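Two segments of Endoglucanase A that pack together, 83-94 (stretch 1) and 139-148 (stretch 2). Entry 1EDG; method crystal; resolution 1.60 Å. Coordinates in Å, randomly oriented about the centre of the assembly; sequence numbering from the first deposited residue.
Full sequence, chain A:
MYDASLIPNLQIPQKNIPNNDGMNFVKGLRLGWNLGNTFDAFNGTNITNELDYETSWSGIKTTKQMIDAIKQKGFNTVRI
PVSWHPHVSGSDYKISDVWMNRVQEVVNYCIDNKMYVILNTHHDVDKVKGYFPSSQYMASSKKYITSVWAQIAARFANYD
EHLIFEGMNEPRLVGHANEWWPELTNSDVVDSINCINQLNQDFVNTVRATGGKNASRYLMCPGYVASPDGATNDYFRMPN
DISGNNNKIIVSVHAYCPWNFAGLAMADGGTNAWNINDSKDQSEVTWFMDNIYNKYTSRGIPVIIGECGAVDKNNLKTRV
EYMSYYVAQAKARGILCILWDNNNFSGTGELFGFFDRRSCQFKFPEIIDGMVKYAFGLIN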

ATOM      1  N   SER A  83      -8.485   3.542  -8.587  1.00 10.26           N
ATOM      2  CA  SER A  83      -8.047   3.804  -9.955  1.00 10.16           C
ATOM      3  C   SER A  83      -9.025   4.860 -10.472  1.00 11.05           C
ATOM      4  O   SER A  83     -10.192   4.568 -10.740  1.00 11.31           O
ATOM      5  N   TRP A  84      -8.558   6.098 -10.563  1.00  8.77           N
ATOM      6  CA  TRP A  84      -9.401   7.207 -10.995  1.00 10.18           C
ATOM      7  C   TRP A  84      -9.575   7.403 -12.498  1.00 10.66           C
ATOM      8  O   TRP A  84     -10.556   8.021 -12.921  1.00 11.74           O
ATOM      9  N   HIS A  85      -8.653   6.884 -13.305  1.00 11.65           N
ATOM     10  CA  HIS A  85      -8.721   7.099 -14.756  1.00 12.83           C
ATOM     11  C   HIS A  85     -10.033   6.764 -15.482  1.00 15.10           C
ATOM     12  O   HIS A  85     -10.391   7.451 -16.439  1.00 15.86           O
ATOM     13  N   PRO A  86     -10.758   5.706 -15.066  1.00 15.35           N
ATOM     14  CA  PRO A  86     -11.999   5.476 -15.816  1.00 15.38           C
ATOM     15  C   PRO A  86     -13.156   6.364 -15.338  1.00 15.84           C
ATOM     16  O   PRO A  86     -14.279   6.251 -15.834  1.00 18.82           O
ATOM     17  N   HIS A  87     -12.863   7.285 -14.423  1.00 12.78           N
ATOM     18  CA  HIS A  87     -13.873   8.181 -13.861  1.00 12.71           C
ATOM     19  C   HIS A  87     -13.517   9.656 -14.041  1.00 13.30           C
ATOM     20  O   HIS A  87     -14.059  10.532 -13.360  1.00 14.33           O
ATOM     21  N   VAL A  88     -12.637   9.916 -14.997  1.00 13.20           N
ATOM     22  CA  VAL A  88     -12.157  11.254 -15.295  1.00 14.33           C
ATOM     23  C   VAL A  88     -12.552  11.638 -16.733  1.00 14.23           C
ATOM     24  O   VAL A  88     -12.595  10.774 -17.613  1.00 15.38           O
ATOM     25  N   SER A  89     -12.854  12.917 -16.959  1.00 13.07           N
ATOM     26  CA  SER A  89     -13.223  13.395 -18.294  1.00 13.64           C
ATOM     27  C   SER A  89     -12.691  14.800 -18.583  1.00 13.73           C
ATOM     28  O   SER A  89     -12.423  15.583 -17.667  1.00 14.02           O
ATOM     29  N   GLY A  90     -12.561  15.123 -19.866  1.00 13.17           N
ATOM     30  CA  GLY A  90     -12.093  16.439 -20.256  1.00 12.62           C
ATOM     31  C   GLY A  90     -10.596  16.645 -20.142  1.00 14.88           C
ATOM     32  O   GLY A  90      -9.867  15.827 -19.570  1.00 14.20           O
ATOM     33  N   SER A  91     -10.138  17.763 -20.683  1.00 14.45           N
ATOM     34  CA  SER A  91      -8.726  18.112 -20.663  1.00 15.58           C
ATOM     35  C   SER A  91      -8.279  18.437 -19.241  1.00 15.75           C
ATOM     36  O   SER A  91      -7.082  18.434 -18.941  1.00 16.89           O
ATOM     37  N   ASP A  92      -9.247  18.740 -18.382  1.00 13.91           N
ATOM     38  CA  ASP A  92      -8.976  19.074 -16.990  1.00 13.82           C
ATOM     39  C   ASP A  92      -9.081  17.872 -16.043  1.00 14.62           C
ATOM     40  O   ASP A  92      -8.984  18.028 -14.827  1.00 15.84           O
ATOM     41  N   TYR A  93      -9.325  16.690 -16.600  1.00 12.81           N
ATOM     42  CA  TYR A  93      -9.443  15.462 -15.818  1.00 12.44           C
ATOM     43  C   TYR A  93     -10.415  15.596 -14.646  1.00 13.32           C
ATOM     44  O   TYR A  93     -10.089  15.228 -13.516  1.00 13.27           O
ATOM     45  N   LYS A  94     -11.607  16.122 -14.914  1.00 12.50           N
ATOM     46  CA  LYS A  94     -12.620  16.298 -13.878  1.00 13.74           C
ATOM     47  C   LYS A  94     -13.115  14.938 -13.387  1.00 13.68           C
ATOM     48  O   LYS A  94     -13.489  14.074 -14.190  1.00 13.51           O
ATOM     49  N   ALA A 139       4.332  16.080 -19.819  1.00 15.06           N
ATOM     50  CA  ALA A 139       3.296  17.103 -19.926  1.00 15.50           C
ATOM     51  C   ALA A 139       1.937  16.611 -19.438  1.00 14.34           C
ATOM     52  O   ALA A 139       1.322  17.229 -18.569  1.00 15.55           O
ATOM     53  N   SER A 140       1.467  15.505 -20.002  1.00 12.70           N
ATOM     54  CA  SER A 140       0.180  14.952 -19.610  1.00 13.24           C
ATOM     55  C   SER A 140       0.221  14.374 -18.193  1.00 12.41           C
ATOM     56  O   SER A 140      -0.742  14.514 -17.430  1.00 12.98           O
ATOM     57  N   SER A 141       1.340  13.743 -17.842  1.00 11.45           N
ATOM     58  CA  SER A 141       1.510  13.149 -16.514  1.00 12.06           C
ATOM     59  C   SER A 141       1.377  14.198 -15.419  1.00 12.56           C
ATOM     60  O   SER A 141       0.661  13.985 -14.438  1.00 12.73           O
ATOM     61  N   LYS A 142       2.045  15.335 -15.593  1.00 11.98           N
ATOM     62  CA  LYS A 142       1.968  16.417 -14.617  1.00 13.09           C
ATOM     63  C   LYS A 142       0.546  16.934 -14.512  1.00 12.37           C
ATOM     64  O   LYS A 142       0.057  17.201 -13.414  1.00 11.48           O
ATOM     65  N   LYS A 143      -0.121  17.085 -15.655  1.00 12.36           N
ATOM     66  CA  LYS A 143      -1.492  17.584 -15.652  1.00 11.92           C
ATOM     67  C   LYS A 143      -2.411  16.621 -14.915  1.00 10.32           C
ATOM     68  O   LYS A 143      -3.267  17.049 -14.136  1.00 11.59           O
ATOM     69  N   TYR A 144      -2.213  15.325 -15.134  1.00  9.67           N
ATOM     70  CA  TYR A 144      -3.035  14.310 -14.481  1.00 10.69           C
ATOM     71  C   TYR A 144      -2.872  14.344 -12.956  1.00  9.85           C
ATOM     72  O   TYR A 144      -3.849  14.504 -12.214  1.00  9.08           O
ATOM     73  N   ILE A 145      -1.628  14.218 -12.502  1.00 11.33           N
ATOM     74  CA  ILE A 145      -1.310  14.216 -11.076  1.00 11.57           C
ATOM     75  C   ILE A 145      -1.781  15.483 -10.354  1.00 11.20           C
ATOM     76  O   ILE A 145      -2.411  15.406  -9.298  1.00 11.84           O
ATOM     77  N   THR A 146      -1.506  16.647 -10.930  1.00 10.23           N
ATOM     78  CA  THR A 146      -1.907  17.902 -10.309  1.00 11.70           C
ATOM     79  C   THR A 146      -3.426  18.135 -10.300  1.00 11.03           C
ATOM     80  O   THR A 146      -3.977  18.608  -9.299  1.00 10.00           O
ATOM     81  N   SER A 147      -4.106  17.788 -11.394  1.00 10.87           N
ATOM     82  CA  SER A 147      -5.559  17.977 -11.479  1.00 11.37           C
ATOM     83  C   SER A 147      -6.308  17.058 -10.518  1.00  8.89           C
ATOM     84  O   SER A 147      -7.181  17.492  -9.767  1.00 10.51           O
ATOM     85  N   VAL A 148      -5.969  15.777 -10.569  1.00 10.72           N
ATOM     86  CA  VAL A 148      -6.603  14.774  -9.717  1.00 11.35           C
ATOM     87  C   VAL A 148      -6.352  15.056  -8.235  1.00 10.54           C
ATOM     88  O   VAL A 148      -7.291  15.058  -7.429  1.00 10.62           O
TER

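No hydrogen bond crosses between these two stretches, although four of the side chains in contact carry hydroxyls; the contact is held by packing, and its centre is a nearly perpendicular pair of tyrosines. The ring planes of Tyr-93 and Tyr-144 meet at 89° with centroids 5.4 Å apart, and the edge of Tyr-144 is directed at the face of Tyr-93, with CD1 of Tyr-93 3.6 Å from CD1 of Tyr-144. The helix backbone joins in: Tyr-144 CA lies 4.2 Å from the centroid of the Tyr-93 ring and 16° off its normal, a CH-pi geometry.

Tyr-93 closes a type I turn that begins at Gly-90, has positive phi (51°), and points its CA-to-CB bond toward the helix. With chi1 m (-57°) and chi2 -85°, its ring lies along the helix, where CE2 is 3.9 Å from Lys-143 CB and OH is 3.9 Å from Ser-140 O. Lys-143 also starts toward the loop, but its end leads away, and its NZ bonds to Ala-139 O at 2.9 Å.

Ser-147 (chi1 m) points in, yet its OG donates to Lys-143 O at 2.6 Å within the helix. Across the contact its CB sits 3.5 Å from Asp-92 O, while its OG is 4.1 Å from Tyr-93 CD2.

Tyr-144 leaves the helix sideways, and its t rotamer (-177°) carries the ring end nearer to stretch 1. Its OH lies 3.6 Å from Trp-84 CB and 3.4 Å from His-85 N; the latter angle is too poor for a hydrogen bond, and the hydroxyl is satisfied elsewhere in the structure.

Val-148 (chi1 t) completes the apolar packing: CG1 lies over one face of the Trp-84 ring, 4.4 Å from Trp-84 CG, and CG2 is 4.4 Å from Val-88 CG2.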

ATOM      1  CB  SER A  83      -8.097   2.535 -10.807  1.00 10.20           C
ATOM      2  OG  SER A  83      -7.089   1.608 -10.418  1.00 10.76           O
ATOM      3  CB  TRP A  84      -8.876   8.524 -10.417  1.00  9.78           C
ATOM      4  CG  TRP A  84      -8.631   8.498  -8.952  1.00  9.27           C
ATOM      5  CD1 TRP A  84      -7.492   8.075  -8.318  1.00  8.95           C
ATOM      6  CD2 TRP A  84      -9.538   8.908  -7.920  1.00  9.28           C
ATOM      7  NE1 TRP A  84      -7.640   8.196  -6.961  1.00  8.54           N
ATOM      8  CE2 TRP A  84      -8.887   8.707  -6.685  1.00  8.82           C
ATOM      9  CE3 TRP A  84     -10.842   9.430  -7.919  1.00 10.32           C
ATOM     10  CZ2 TRP A  84      -9.490   9.005  -5.454  1.00  9.95           C
ATOM     11  CZ3 TRP A  84     -11.446   9.730  -6.698  1.00 12.25           C
ATOM     12  CH2 TRP A  84     -10.767   9.517  -5.481  1.00 12.33           C
ATOM     13  CB  HIS A  85      -7.480   6.541 -15.487  1.00 12.36           C
ATOM     14  CG  HIS A  85      -7.544   5.078 -15.803  1.00 13.87           C
ATOM     15  ND1 HIS A  85      -6.939   4.115 -15.022  1.00 11.06           N
ATOM     16  CD2 HIS A  85      -8.112   4.414 -16.842  1.00 13.59           C
ATOM     17  CE1 HIS A  85      -7.135   2.924 -15.563  1.00 14.30           C
ATOM     18  NE2 HIS A  85      -7.844   3.079 -16.668  1.00 14.00           N
ATOM     19  CB  PRO A  86     -12.271   3.989 -15.591  1.00 15.96           C
ATOM     20  CG  PRO A  86     -11.674   3.713 -14.282  1.00 17.01           C
ATOM     21  CD  PRO A  86     -10.406   4.521 -14.256  1.00 15.41           C
ATOM     22  CB  HIS A  87     -14.042   7.863 -12.377  1.00 14.04           C
ATOM     23  CG  HIS A  87     -14.315   6.416 -12.114  1.00 14.72           C
ATOM     24  ND1 HIS A  87     -13.323   5.516 -11.788  1.00 16.49           N
ATOM     25  CD2 HIS A  87     -15.459   5.699 -12.200  1.00 13.74           C
ATOM     26  CE1 HIS A  87     -13.843   4.306 -11.694  1.00 13.00           C
ATOM     27  NE2 HIS A  87     -15.137   4.391 -11.937  1.00 17.03           N
ATOM     28  CB  VAL A  88     -10.613  11.254 -15.103  1.00 15.76           C
ATOM     29  CG1 VAL A  88      -9.929  12.189 -16.051  1.00 20.97           C
ATOM     30  CG2 VAL A  88     -10.272  11.586 -13.662  1.00 15.93           C
ATOM     31  CB  SER A  89     -14.752  13.388 -18.476  1.00 13.75           C
ATOM     32  OG  SER A  89     -15.388  14.389 -17.685  1.00 16.56           O
ATOM     33  CB  SER A  91      -8.484  19.317 -21.576  1.00 16.08           C
ATOM     34  OG  SER A  91      -9.312  20.414 -21.204  1.00 18.26           O
ATOM     35  CB  ASP A  92      -9.910  20.195 -16.529  1.00 14.85           C
ATOM     36  CG  ASP A  92     -11.387  19.817 -16.620  1.00 15.64           C
ATOM     37  OD1 ASP A  92     -11.729  18.818 -17.278  1.00 15.94           O
ATOM     38  OD2 ASP A  92     -12.214  20.531 -16.030  1.00 19.01           O
ATOM     39  CB  TYR A  93      -8.067  15.012 -15.299  1.00 12.50           C
ATOM     40  CG  TYR A  93      -7.030  14.793 -16.377  1.00 11.18           C
ATOM     41  CD1 TYR A  93      -6.947  13.581 -17.056  1.00 11.71           C
ATOM     42  CD2 TYR A  93      -6.130  15.802 -16.716  1.00 14.23           C
ATOM     43  CE1 TYR A  93      -5.992  13.374 -18.047  1.00 13.31           C
ATOM     44  CE2 TYR A  93      -5.170  15.606 -17.708  1.00 13.83           C
ATOM     45  CZ  TYR A  93      -5.108  14.394 -18.367  1.00 13.64           C
ATOM     46  OH  TYR A  93      -4.155  14.210 -19.344  1.00 16.15           O
ATOM     47  CB  LYS A  94     -13.792  17.118 -14.426  1.00 16.54           C
ATOM     48  CG  LYS A  94     -14.957  17.303 -13.462  1.00 23.38           C
ATOM     49  CD  LYS A  94     -14.542  18.021 -12.175  1.00 29.64           C
ATOM     50  CE  LYS A  94     -14.064  19.455 -12.430  1.00 33.97           C
ATOM     51  NZ  LYS A  94     -13.618  20.143 -11.174  1.00 35.98           N
ATOM     52  CB  ALA A 139       3.185  17.597 -21.361  1.00 17.08           C
ATOM     53  CB  SER A 140      -0.268  13.887 -20.614  1.00 12.71           C
ATOM     54  OG  SER A 140       0.795  13.006 -20.930  1.00 14.00           O
ATOM     55  CB  SER A 141       2.858  12.433 -16.400  1.00 10.69           C
ATOM     56  OG  SER A 141       2.926  11.317 -17.279  1.00 12.43           O
ATOM     57  CB  LYS A 142       2.884  17.573 -15.012  1.00 15.89           C
ATOM     58  CG  LYS A 142       4.354  17.331 -14.754  1.00 21.31           C
ATOM     59  CD  LYS A 142       5.187  18.451 -15.368  1.00 24.37           C
ATOM     60  CE  LYS A 142       6.407  18.755 -14.529  1.00 27.80           C
ATOM     61  NZ  LYS A 142       6.016  19.487 -13.288  1.00 28.77           N
ATOM     62  CB  LYS A 143      -2.003  17.814 -17.074  0.70 13.11           C
ATOM     63  CG  LYS A 143      -1.127  18.737 -17.894  0.70 19.66           C
ATOM     64  CD  LYS A 143      -0.766  20.008 -17.128  0.70 22.56           C
ATOM     65  CE  LYS A 143       0.372  20.783 -17.806  0.70 24.61           C
ATOM     66  NZ  LYS A 143       1.676  20.039 -17.855  0.70 21.93           N
ATOM     67  CB  TYR A 144      -2.695  12.912 -15.013  1.00 10.98           C
ATOM     68  CG  TYR A 144      -3.576  11.822 -14.430  1.00 13.16           C
ATOM     69  CD1 TYR A 144      -4.885  11.649 -14.879  1.00 13.55           C
ATOM     70  CD2 TYR A 144      -3.124  11.011 -13.383  1.00 13.66           C
ATOM     71  CE1 TYR A 144      -5.732  10.707 -14.301  1.00 13.78           C
ATOM     72  CE2 TYR A 144      -3.966  10.062 -12.794  1.00 14.76           C
ATOM     73  CZ  TYR A 144      -5.269   9.920 -13.260  1.00 14.48           C
ATOM     74  OH  TYR A 144      -6.123   9.010 -12.684  1.00 15.04           O
ATOM     75  CB  ILE A 145       0.227  13.984 -10.851  1.00 12.74           C
ATOM     76  CG1 ILE A 145       0.615  12.547 -11.216  1.00 12.94           C
ATOM     77  CG2 ILE A 145       0.630  14.298  -9.406  1.00 13.06           C
ATOM     78  CD1 ILE A 145      -0.008  11.459 -10.327  1.00 12.76           C
ATOM     79  CB  THR A 146      -1.188  19.112 -10.951  1.00 13.55           C
ATOM     80  OG1 THR A 146      -1.486  19.165 -12.352  1.00 17.67           O
ATOM     81  CG2 THR A 146       0.311  18.994 -10.773  1.00 14.32           C
ATOM     82  CB  SER A 147      -6.052  17.710 -12.904  1.00 12.94           C
ATOM     83  OG  SER A 147      -5.413  18.564 -13.835  1.00 18.77           O
ATOM     84  CB  VAL A 148      -6.133  13.345 -10.111  1.00 12.71           C
ATOM     85  CG1 VAL A 148      -6.527  12.338  -9.060  1.00 16.67           C
ATOM     86  CG2 VAL A 148      -6.747  12.960 -11.454  1.00 14.23           C
TER